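Local coordinates for protein ApRick protease (PDB 5C9B) that probably cleaves proteins as a retropepsin-like aspartic endopeptidase, this chain being the C-terminal protease domain of a longer, probably membrane-bound protein from Rickettsia conorii, at residues 39-44 with 107-112; 30-35 with 51-56; 12-17 with 121-126; 83-88 with 112-117. All blocks are in the same frame, centred on the assembly; numbering follows the deposited sequence.

Interaction 1: 39-44 with 107-112; sequences GASDIA and GMSLLE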
# COMPACT_ATOMS: atom_id res chain seq x y z
N GLY B 39 18.54 -18.58 -9.53
CA GLY B 39 19.82 -19.14 -9.07
C GLY B 39 20.86 -18.07 -8.82
O GLY B 39 21.64 -18.18 -7.88
N ALA B 40 20.83 -17.00 -9.63
CA ALA B 40 21.86 -15.98 -9.59
C ALA B 40 21.62 -15.02 -8.43
O ALA B 40 20.51 -14.86 -7.94
CB ALA B 40 21.89 -15.21 -10.91
N SER B 41 22.67 -14.39 -8.00
CA SER B 41 22.51 -13.30 -7.09
C SER B 41 22.61 -11.97 -7.89
O SER B 41 21.63 -11.29 -8.13
CB SER B 41 23.57 -13.40 -6.00
OG SER B 41 24.89 -13.45 -6.58
N ASP B 42 23.83 -11.58 -8.14
CA ASP B 42 24.32 -10.53 -9.00
C ASP B 42 23.73 -10.47 -10.43
O ASP B 42 23.27 -11.48 -10.94
CB ASP B 42 25.72 -11.08 -9.25
CG ASP B 42 26.67 -10.08 -9.41
OD1 ASP B 42 26.37 -8.95 -8.96
OD2 ASP B 42 27.74 -10.44 -9.95
N ILE B 43 23.82 -9.34 -11.11
CA ILE B 43 23.52 -9.28 -12.57
C ILE B 43 24.69 -9.81 -13.41
O ILE B 43 25.81 -9.47 -13.15
CB ILE B 43 23.26 -7.84 -13.02
CG1 ILE B 43 21.85 -7.45 -12.63
CG2 ILE B 43 23.44 -7.68 -14.50
CD1 ILE B 43 21.48 -6.02 -12.94
N ALA B 44 24.40 -10.63 -14.43
CA ALA B 44 25.43 -11.16 -15.32
C ALA B 44 25.24 -10.58 -16.67
O ALA B 44 24.31 -10.94 -17.34
CB ALA B 44 25.36 -12.69 -15.39
N GLY B 107 19.48 -11.31 -11.37
CA GLY B 107 19.38 -12.16 -10.20
C GLY B 107 18.63 -11.58 -9.05
O GLY B 107 17.98 -10.57 -9.17
N MSE B 108 18.75 -12.25 -7.91
CA MSE B 108 17.95 -11.97 -6.75
C MSE B 108 18.35 -10.73 -6.00
O MSE B 108 17.52 -10.11 -5.36
CB MSE B 108 18.15 -13.13 -5.77
CG MSE B 108 17.53 -14.44 -6.25
SE MSE B 108 15.59 -14.24 -6.62
CE MSE B 108 15.63 -14.19 -8.57
N SER B 109 19.62 -10.38 -6.04
CA SER B 109 20.09 -9.18 -5.33
C SER B 109 19.34 -7.93 -5.81
O SER B 109 19.14 -7.04 -5.07
CB SER B 109 21.60 -8.97 -5.57
OG SER B 109 22.31 -10.21 -5.50
N LEU B 110 18.93 -7.88 -7.07
CA LEU B 110 18.15 -6.75 -7.54
C LEU B 110 16.67 -6.95 -7.28
O LEU B 110 16.02 -6.06 -6.79
CB LEU B 110 18.42 -6.48 -8.99
CG LEU B 110 17.52 -5.39 -9.61
CD1 LEU B 110 17.60 -4.08 -8.90
CD2 LEU B 110 17.99 -5.19 -11.04
N LEU B 111 16.17 -8.16 -7.53
CA LEU B 111 14.78 -8.43 -7.24
C LEU B 111 14.39 -8.22 -5.79
O LEU B 111 13.30 -7.71 -5.51
CB LEU B 111 14.39 -9.82 -7.70
CG LEU B 111 14.41 -9.93 -9.25
CD1 LEU B 111 13.77 -11.21 -9.70
CD2 LEU B 111 13.73 -8.79 -9.98
N GLU B 112 15.28 -8.59 -4.90
CA GLU B 112 15.06 -8.52 -3.45
C GLU B 112 14.96 -7.13 -2.96
O GLU B 112 14.47 -6.93 -1.84
CB GLU B 112 16.22 -9.10 -2.68
CG GLU B 112 16.18 -10.61 -2.55
CD GLU B 112 17.41 -11.13 -1.79
OE1 GLU B 112 18.47 -10.43 -1.75
OE2 GLU B 112 17.31 -12.25 -1.22
O HOH W 1 20.98 -8.71 -9.30
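The backbone carbonyls of A40 and S41 meet the first turn of helix 108-111, and here the contact is tight. M108 N donates to A40 O over 3.1 Å, almost straight at 166°. S109 N donates to S41 O over 3.0 Å. Both amides come from above the carbonyl planes. G107 holds the N-cap position, and G107 CA nears S41 O to 3.2 Å in a CA-H...O contact. A40 CB rests against G107 CA at 4.0 Å. M108, a selenomethionine, lays M108 CG on A40 O at 3.5 Å, then bends at chi2 and chi3.

The solvent side lies at S41 and S109. S109 turns OG to the side of its own backbone N (chi1 -42°), which sets S109 OG 3.5 Å from S41 CB. S41 OG takes a weak bond from D42 N, and the D42 carboxylate turns elsewhere, to H95. The I43 end is buried but thinly packed. There I43 CD1 and L110 CD2 meet at 4.1 Å. Between this end and the carbonyl grip, a water donates to S41 O (2.9 Å) and accepts a weak bond from L110 N.

D37, T38 and G39 form the Asp-Thr-Gly signature of aspartic proteases. L105, L106 and G107 probably correspond to the hydrophobic-hydrophobic-Gly element that completes the psi motif. The amides of M108, S109 and L110 begin a helix and lack acceptors within it. The carbonyls after the signature supply them, directly or through the water.

Interaction 2: 30-35 with 51-56; sequences VKIKFM and QKLGFD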
# COMPACT_ATOMS: atom_id res chain seq x y z
N VAL B 30 20.19 2.97 -21.06
CA VAL B 30 20.03 2.15 -22.25
C VAL B 30 19.20 0.91 -21.97
O VAL B 30 19.31 0.31 -20.91
CB VAL B 30 21.37 1.88 -23.01
CG1 VAL B 30 22.52 2.64 -22.43
CG2 VAL B 30 21.71 0.44 -23.15
N LYS B 31 18.34 0.58 -22.92
CA LYS B 31 17.42 -0.54 -22.78
C LYS B 31 18.26 -1.79 -22.85
O LYS B 31 19.09 -1.95 -23.76
CB LYS B 31 16.42 -0.53 -23.94
CG LYS B 31 15.59 -1.80 -24.13
CD LYS B 31 14.10 -1.54 -24.20
CE LYS B 31 13.59 -1.05 -22.84
NZ LYS B 31 12.11 -1.16 -22.67
N ILE B 32 18.10 -2.67 -21.87
CA ILE B 32 18.80 -3.95 -21.92
C ILE B 32 17.75 -5.00 -21.70
O ILE B 32 16.84 -4.76 -20.93
CB ILE B 32 19.87 -4.08 -20.81
CG1 ILE B 32 20.87 -2.92 -20.86
CG2 ILE B 32 20.60 -5.44 -20.91
CD1 ILE B 32 21.83 -2.92 -22.03
N LYS B 33 17.88 -6.17 -22.33
CA LYS B 33 16.91 -7.26 -22.17
C LYS B 33 17.50 -8.27 -21.19
O LYS B 33 18.66 -8.65 -21.29
CB LYS B 33 16.65 -7.94 -23.52
CG LYS B 33 15.91 -7.14 -24.58
CD LYS B 33 15.92 -7.92 -25.90
CE LYS B 33 14.57 -7.96 -26.62
NZ LYS B 33 13.38 -8.35 -25.80
N PHE B 34 16.71 -8.73 -20.23
CA PHE B 34 17.19 -9.71 -19.31
C PHE B 34 16.34 -10.95 -19.28
O PHE B 34 15.11 -10.89 -19.51
CB PHE B 34 17.18 -9.12 -17.90
CG PHE B 34 18.22 -8.07 -17.68
CD1 PHE B 34 19.51 -8.39 -17.38
CD2 PHE B 34 17.89 -6.76 -17.75
CE1 PHE B 34 20.46 -7.42 -17.19
CE2 PHE B 34 18.84 -5.78 -17.51
CZ PHE B 34 20.11 -6.11 -17.22
N MSE B 35 16.97 -12.05 -18.91
CA MSE B 35 16.25 -13.21 -18.52
C MSE B 35 16.44 -13.32 -17.04
O MSE B 35 17.52 -13.15 -16.56
CB MSE B 35 16.84 -14.39 -19.26
CG MSE B 35 15.98 -15.61 -19.05
SE MSE B 35 16.57 -17.14 -20.17
CE MSE B 35 18.31 -17.55 -19.35
N GLN B 51 29.56 -3.44 -23.55
CA GLN B 51 30.00 -2.40 -24.49
C GLN B 51 28.88 -1.44 -24.86
O GLN B 51 29.10 -0.28 -25.07
CB GLN B 51 30.50 -3.02 -25.76
CG GLN B 51 31.82 -3.73 -25.60
CD GLN B 51 32.31 -4.25 -26.93
OE1 GLN B 51 33.08 -3.60 -27.64
NE2 GLN B 51 31.81 -5.42 -27.29
N LYS B 52 27.68 -1.94 -24.97
CA LYS B 52 26.55 -1.09 -25.28
C LYS B 52 26.47 -0.03 -24.16
O LYS B 52 26.02 1.03 -24.43
CB LYS B 52 25.28 -1.90 -25.21
CG LYS B 52 24.30 -1.83 -26.34
CD LYS B 52 23.12 -2.70 -25.90
CE LYS B 52 22.15 -3.04 -27.00
NZ LYS B 52 21.09 -1.98 -27.03
N LEU B 53 26.87 -0.36 -22.93
CA LEU B 53 26.89 0.59 -21.81
C LEU B 53 28.17 1.40 -21.67
O LEU B 53 28.28 2.25 -20.78
CB LEU B 53 26.67 -0.13 -20.47
CG LEU B 53 25.39 -0.93 -20.37
CD1 LEU B 53 25.38 -1.94 -19.25
CD2 LEU B 53 24.25 0.03 -20.22
N GLY B 54 29.13 1.12 -22.53
CA GLY B 54 30.40 1.84 -22.53
C GLY B 54 31.45 1.31 -21.60
O GLY B 54 32.35 2.05 -21.23
N PHE B 55 31.36 0.04 -21.21
CA PHE B 55 32.43 -0.54 -20.43
C PHE B 55 33.53 -0.74 -21.44
O PHE B 55 33.26 -1.14 -22.56
CB PHE B 55 32.02 -1.88 -19.77
CG PHE B 55 31.22 -1.68 -18.54
CD1 PHE B 55 31.83 -1.30 -17.38
CD2 PHE B 55 29.84 -1.73 -18.57
CE1 PHE B 55 31.09 -1.00 -16.23
CE2 PHE B 55 29.09 -1.47 -17.44
CZ PHE B 55 29.71 -1.12 -16.25
N ASP B 56 34.76 -0.43 -21.06
CA ASP B 56 35.89 -0.76 -21.90
C ASP B 56 36.27 -2.17 -21.53
O ASP B 56 36.80 -2.42 -20.44
CB ASP B 56 37.05 0.19 -21.62
CG ASP B 56 38.12 0.17 -22.69
OD1 ASP B 56 38.50 -0.94 -23.12
OD2 ASP B 56 38.58 1.26 -23.10
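V30 opens the contact with both its methyls. V30 CG1 lies 3.8 Å and V30 CG2 3.9 Å from L53 CD2, so a single leucine methyl sits against the fork of the valine. The two side chains meet at a slant. L53 carries CG beside its own backbone N (chi1 -58°), and it is the CD2 branch that reaches the strand.

K31 turns its side chain away from 51-56 and contributes its carbonyl. K52 NZ stands 3.8 Å from K31 O, too far for a hydrogen bond, though the charge may still feel the carbonyl dipole. The lysine chain runs straight until it bends at chi4.

I32 comes next and works through its far methyl. I32 CD1 is 4.1 Å from K52 CD and 4.2 Å from L53 CD2. I32 and the K52 chain run alongside with their ends pointing opposite ways. I32 CG2 takes another course and lies over one face of the F34 ring, 3.7 Å above its plane and offset to the rim.

The contact is thus apolar, with one lysine along its surface side. G54 ends helix 47-52 in a Schellman motif just after L53. Strand 30-36 lies between strand 22-27, antiparallel, and strand 104-106, parallel. Helix 47-52 sits beside the start of this strand in the retropepsin-like domain, where I32 also touches D49.

Interaction 3: 12-17 with 121-126; sequences IIARNR and KDLLIL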
# COMPACT_ATOMS: atom_id res chain seq x y z
N ILE B 12 3.87 -7.05 -13.63
CA ILE B 12 3.64 -8.50 -13.69
C ILE B 12 4.17 -9.10 -14.96
O ILE B 12 3.97 -8.57 -16.03
CB ILE B 12 2.15 -8.81 -13.63
CG1 ILE B 12 1.58 -8.29 -12.31
CG2 ILE B 12 1.90 -10.30 -13.82
CD1 ILE B 12 0.09 -8.53 -12.22
N ILE B 13 4.87 -10.21 -14.82
CA ILE B 13 5.41 -10.87 -15.96
C ILE B 13 4.95 -12.31 -16.00
O ILE B 13 5.05 -13.02 -15.03
CB ILE B 13 6.92 -10.84 -15.93
CG1 ILE B 13 7.39 -9.41 -15.86
CG2 ILE B 13 7.47 -11.46 -17.21
CD1 ILE B 13 8.69 -9.29 -15.15
N ALA B 14 4.47 -12.73 -17.16
CA ALA B 14 4.06 -14.10 -17.35
C ALA B 14 5.23 -14.94 -17.86
O ALA B 14 6.02 -14.52 -18.72
CB ALA B 14 2.90 -14.16 -18.32
N ARG B 15 5.30 -16.15 -17.35
CA ARG B 15 6.37 -17.07 -17.71
C ARG B 15 6.28 -17.40 -19.17
O ARG B 15 5.21 -17.75 -19.61
CB ARG B 15 6.21 -18.37 -16.92
CG ARG B 15 7.48 -19.18 -16.89
CD ARG B 15 7.31 -20.51 -16.14
NE ARG B 15 7.10 -20.30 -14.72
CZ ARG B 15 8.07 -20.09 -13.83
NH1 ARG B 15 9.35 -20.04 -14.19
NH2 ARG B 15 7.77 -19.92 -12.56
N ASN B 16 7.32 -17.22 -19.95
CA ASN B 16 7.21 -17.59 -21.37
C ASN B 16 7.11 -19.12 -21.46
O ASN B 16 7.29 -19.81 -20.47
CB ASN B 16 8.40 -17.08 -22.17
CG ASN B 16 8.13 -15.74 -22.81
OD1 ASN B 16 8.44 -15.50 -23.97
ND2 ASN B 16 7.64 -14.86 -22.04
N ARG B 17 6.84 -19.66 -22.63
CA ARG B 17 6.68 -21.11 -22.76
C ARG B 17 7.96 -21.90 -22.64
O ARG B 17 7.91 -23.13 -22.47
CB ARG B 17 5.92 -21.45 -24.04
CG ARG B 17 4.40 -21.23 -23.85
CD ARG B 17 3.62 -21.01 -25.16
NE ARG B 17 2.28 -20.45 -24.94
CZ ARG B 17 1.20 -21.14 -24.53
NH1 ARG B 17 1.29 -22.42 -24.27
NH2 ARG B 17 0.02 -20.54 -24.37
N LYS B 121 2.75 -19.83 -9.61
CA LYS B 121 2.44 -20.49 -10.84
C LYS B 121 3.44 -19.90 -11.81
O LYS B 121 4.67 -20.10 -11.65
CB LYS B 121 0.97 -20.29 -11.24
CG LYS B 121 0.04 -21.27 -10.53
CD LYS B 121 -1.32 -20.65 -10.25
CE LYS B 121 -2.01 -20.20 -11.54
NZ LYS B 121 -3.37 -19.67 -11.27
N ASP B 122 2.91 -19.10 -12.73
CA ASP B 122 3.64 -18.64 -13.86
C ASP B 122 3.60 -17.14 -13.96
O ASP B 122 3.62 -16.62 -15.04
CB ASP B 122 3.04 -19.30 -15.10
CG ASP B 122 3.22 -20.82 -15.08
OD1 ASP B 122 4.23 -21.29 -14.45
OD2 ASP B 122 2.35 -21.54 -15.66
N LEU B 123 3.53 -16.47 -12.82
CA LEU B 123 3.53 -15.02 -12.76
C LEU B 123 4.59 -14.60 -11.80
O LEU B 123 4.76 -15.24 -10.79
CB LEU B 123 2.21 -14.50 -12.25
CG LEU B 123 1.02 -14.89 -13.12
CD1 LEU B 123 -0.18 -14.28 -12.44
CD2 LEU B 123 1.13 -14.42 -14.59
N LEU B 124 5.36 -13.59 -12.21
CA LEU B 124 6.32 -12.92 -11.38
C LEU B 124 5.78 -11.54 -11.14
O LEU B 124 5.47 -10.76 -12.09
CB LEU B 124 7.67 -12.84 -12.09
CG LEU B 124 8.65 -11.77 -11.62
CD1 LEU B 124 8.91 -11.91 -10.16
CD2 LEU B 124 9.96 -11.92 -12.33
N ILE B 125 5.66 -11.21 -9.87
CA ILE B 125 4.97 -9.99 -9.52
C ILE B 125 5.85 -9.13 -8.73
O ILE B 125 6.38 -9.56 -7.71
CB ILE B 125 3.71 -10.26 -8.74
CG1 ILE B 125 2.80 -11.17 -9.58
CG2 ILE B 125 3.02 -8.92 -8.45
CD1 ILE B 125 1.61 -11.79 -8.87
N LEU B 126 5.97 -7.88 -9.17
CA LEU B 126 6.83 -6.96 -8.50
C LEU B 126 6.09 -5.72 -8.11
O LEU B 126 5.40 -5.13 -8.93
CB LEU B 126 8.00 -6.53 -9.39
CG LEU B 126 8.89 -7.63 -9.88
CD1 LEU B 126 9.72 -7.13 -11.06
CD2 LEU B 126 9.79 -8.09 -8.74
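R15 grips two neighbouring residues, D122 and K121. R15 NE donates to D122 OD1 at 3.0 Å in a salt bridge that meets the oxygen from above the carboxylate plane. The two flat groups stand 83° apart. R15 NH2 donates in the guanidinium plane to K121 O, 3.2 Å away and nearly straight (177°). A bend at chi3 (-68°) brings the guanidinium back to this corner, and R15 NH1 bonds to G19 O.

The R15 backbone is fixed too, with R15 N to D122 O at 2.9 Å. From there an antiparallel ladder runs on. I13 and L124 form its hydrogen-bonded pair, I13 N to L124 O at 2.8 Å and L124 N to I13 O at 2.9 Å. I12 with I125 and A14 with L123 are non-hydrogen-bonded pairs. The ladder belongs to a three-stranded antiparallel sheet in the order 2-14, 123-129, 116-120. I12 also pairs with a strand of the second subunit, so the sheet runs on into that chain.

On one face I13 and L124 lie side by side, I13 CD1 to L124 CD2 at 4.1 Å, and F21 packs on both. I12, A14, L123 and I125 share the other face, where I12 CG1 lies 4.2 Å from I125 CG1. I12 and I125 of the third subunit pack against it.

Interaction 4: 83-88 with 112-117; sequences VVIGKE and ERFKGF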
# COMPACT_ATOMS: atom_id res chain seq x y z
N VAL B 83 19.64 1.62 -12.57
CA VAL B 83 18.84 0.59 -13.21
C VAL B 83 17.38 0.88 -12.96
O VAL B 83 16.96 0.94 -11.81
CB VAL B 83 19.17 -0.78 -12.63
CG1 VAL B 83 18.24 -1.81 -13.24
CG2 VAL B 83 20.61 -1.12 -12.91
N VAL B 84 16.60 1.06 -14.02
CA VAL B 84 15.20 1.43 -13.87
C VAL B 84 14.33 0.26 -14.30
O VAL B 84 14.41 -0.21 -15.42
CB VAL B 84 14.85 2.67 -14.70
CG1 VAL B 84 13.36 2.96 -14.59
CG2 VAL B 84 15.69 3.86 -14.24
N ILE B 85 13.54 -0.25 -13.37
CA ILE B 85 12.53 -1.24 -13.65
C ILE B 85 11.34 -0.81 -12.76
O ILE B 85 11.28 -1.20 -11.62
CB ILE B 85 13.00 -2.66 -13.21
CG1 ILE B 85 14.27 -3.06 -13.93
CG2 ILE B 85 11.94 -3.69 -13.52
CD1 ILE B 85 14.77 -4.43 -13.50
N GLY B 86 10.39 -0.03 -13.26
CA GLY B 86 9.38 0.59 -12.41
C GLY B 86 9.95 1.84 -11.79
O GLY B 86 9.66 2.89 -12.27
N LYS B 87 10.78 1.67 -10.75
CA LYS B 87 11.51 2.73 -10.07
C LYS B 87 12.99 2.63 -10.45
O LYS B 87 13.41 1.61 -10.96
CB LYS B 87 11.29 2.68 -8.50
CG LYS B 87 11.88 1.55 -7.58
CD LYS B 87 11.47 1.71 -6.06
CE LYS B 87 11.71 0.50 -5.05
NZ LYS B 87 10.72 -0.11 -3.98
N GLU B 88 13.77 3.69 -10.19
CA GLU B 88 15.22 3.63 -10.27
C GLU B 88 15.84 3.04 -9.02
O GLU B 88 15.52 3.45 -7.94
CB GLU B 88 15.85 5.00 -10.46
CG GLU B 88 17.35 4.89 -10.72
CD GLU B 88 18.10 6.21 -10.78
OE1 GLU B 88 17.69 7.15 -10.07
OE2 GLU B 88 19.14 6.29 -11.50
N GLU B 112 15.28 -8.59 -4.90
CA GLU B 112 15.06 -8.52 -3.45
C GLU B 112 14.96 -7.13 -2.96
O GLU B 112 14.47 -6.93 -1.84
CB GLU B 112 16.22 -9.10 -2.68
CG GLU B 112 16.18 -10.61 -2.55
CD GLU B 112 17.41 -11.13 -1.79
OE1 GLU B 112 18.47 -10.43 -1.75
OE2 GLU B 112 17.31 -12.25 -1.22
N ARG B 113 15.44 -6.17 -3.75
CA ARG B 113 15.34 -4.74 -3.39
C ARG B 113 13.95 -4.20 -3.54
O ARG B 113 13.65 -3.15 -2.98
CB ARG B 113 16.30 -3.91 -4.21
CG ARG B 113 17.72 -4.26 -3.78
CD ARG B 113 18.81 -3.79 -4.70
NE ARG B 113 19.13 -2.39 -4.48
CZ ARG B 113 20.32 -1.86 -4.69
NH1 ARG B 113 21.34 -2.61 -5.10
NH2 ARG B 113 20.50 -0.56 -4.46
N PHE B 114 13.09 -4.90 -4.28
CA PHE B 114 11.72 -4.43 -4.43
C PHE B 114 10.99 -4.52 -3.11
O PHE B 114 11.28 -5.38 -2.30
CB PHE B 114 10.98 -5.22 -5.50
CG PHE B 114 11.31 -4.79 -6.90
CD1 PHE B 114 12.45 -5.23 -7.53
CD2 PHE B 114 10.48 -3.94 -7.58
CE1 PHE B 114 12.75 -4.83 -8.80
CE2 PHE B 114 10.77 -3.54 -8.86
CZ PHE B 114 11.89 -4.01 -9.49
N LYS B 115 10.07 -3.60 -2.90
CA LYS B 115 9.19 -3.63 -1.76
C LYS B 115 8.52 -4.98 -1.78
O LYS B 115 8.63 -5.74 -0.83
CB LYS B 115 8.22 -2.42 -1.83
CG LYS B 115 6.80 -2.67 -1.37
CD LYS B 115 5.91 -1.51 -1.80
CE LYS B 115 4.46 -1.93 -1.90
NZ LYS B 115 3.64 -0.80 -2.41
N GLY B 116 7.88 -5.33 -2.90
CA GLY B 116 7.26 -6.69 -3.07
C GLY B 116 7.75 -7.54 -4.26
O GLY B 116 7.83 -7.06 -5.38
N PHE B 117 8.03 -8.80 -4.03
CA PHE B 117 8.56 -9.69 -5.05
C PHE B 117 8.02 -11.09 -4.86
O PHE B 117 8.27 -11.70 -3.88
CB PHE B 117 10.08 -9.63 -5.04
CG PHE B 117 10.74 -10.76 -5.76
CD1 PHE B 117 10.47 -11.03 -7.07
CD2 PHE B 117 11.69 -11.54 -5.10
CE1 PHE B 117 11.09 -12.10 -7.71
CE2 PHE B 117 12.30 -12.59 -5.73
CZ PHE B 117 12.00 -12.88 -7.04
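F114 points the edge of its ring at I85, and the two side chains cross at about a right angle. Ring atom F114 CZ lies 3.6 Å from I85 O and 4.0 Å from I85 CG2. The carbonyl oxygen sits near the ring plane, so it faces the rim hydrogens, an arrangement that is probably mildly favourable. F114 has CG beside its backbone N (chi1 -79°), which carries the ring across to the turn at 85-87.

That turn is a classic gamma turn with G86 at its centre (phi 82°, psi -78°). K87 N makes a weak bond to I85 O, and I85 N bonds to K87 O at 3.0 Å. It forms the tip of the beta hairpin between strands 73-84 and 88-97.

K87 leaves this tip with CG wedged between its backbone N and carbonyl carbon, and its chain then reaches over to 112-117. K87 NZ lies 3.7 Å from K115 N without bonding to it, both being donors, and 4.0 Å from K115 CB. The two lysines are also roughly perpendicular, and the extended K115 carries its own amine away. K115 and G116 form a classic beta bulge opposite N127. The F114 ring also meets F89 with the planes well inclined, while Y128 touches both K87 and F114.

The chain starts in strand 2-14, whose end waits for the last strand to close interaction 3. That loop holds the other three contacts. After strand 22-27, strand 30-36 meets the end of helix 47-52 in interaction 2. Segment 39-44 lies within that loop but finds its partner only at 107-112, so interactions 1 and 2 cross. The hairpin tip at 83-88 closes on 112-117 in interaction 4, which crosses interaction 1 and shares E112 with it. Interaction 2 closes before interaction 4 opens. I43 and F34 join interactions 1 and 2. L111 of helix 108-111 packs on F117, which also meets L124 and L126, tying the retropepsin-like domain to the intersubunit terminal sheet.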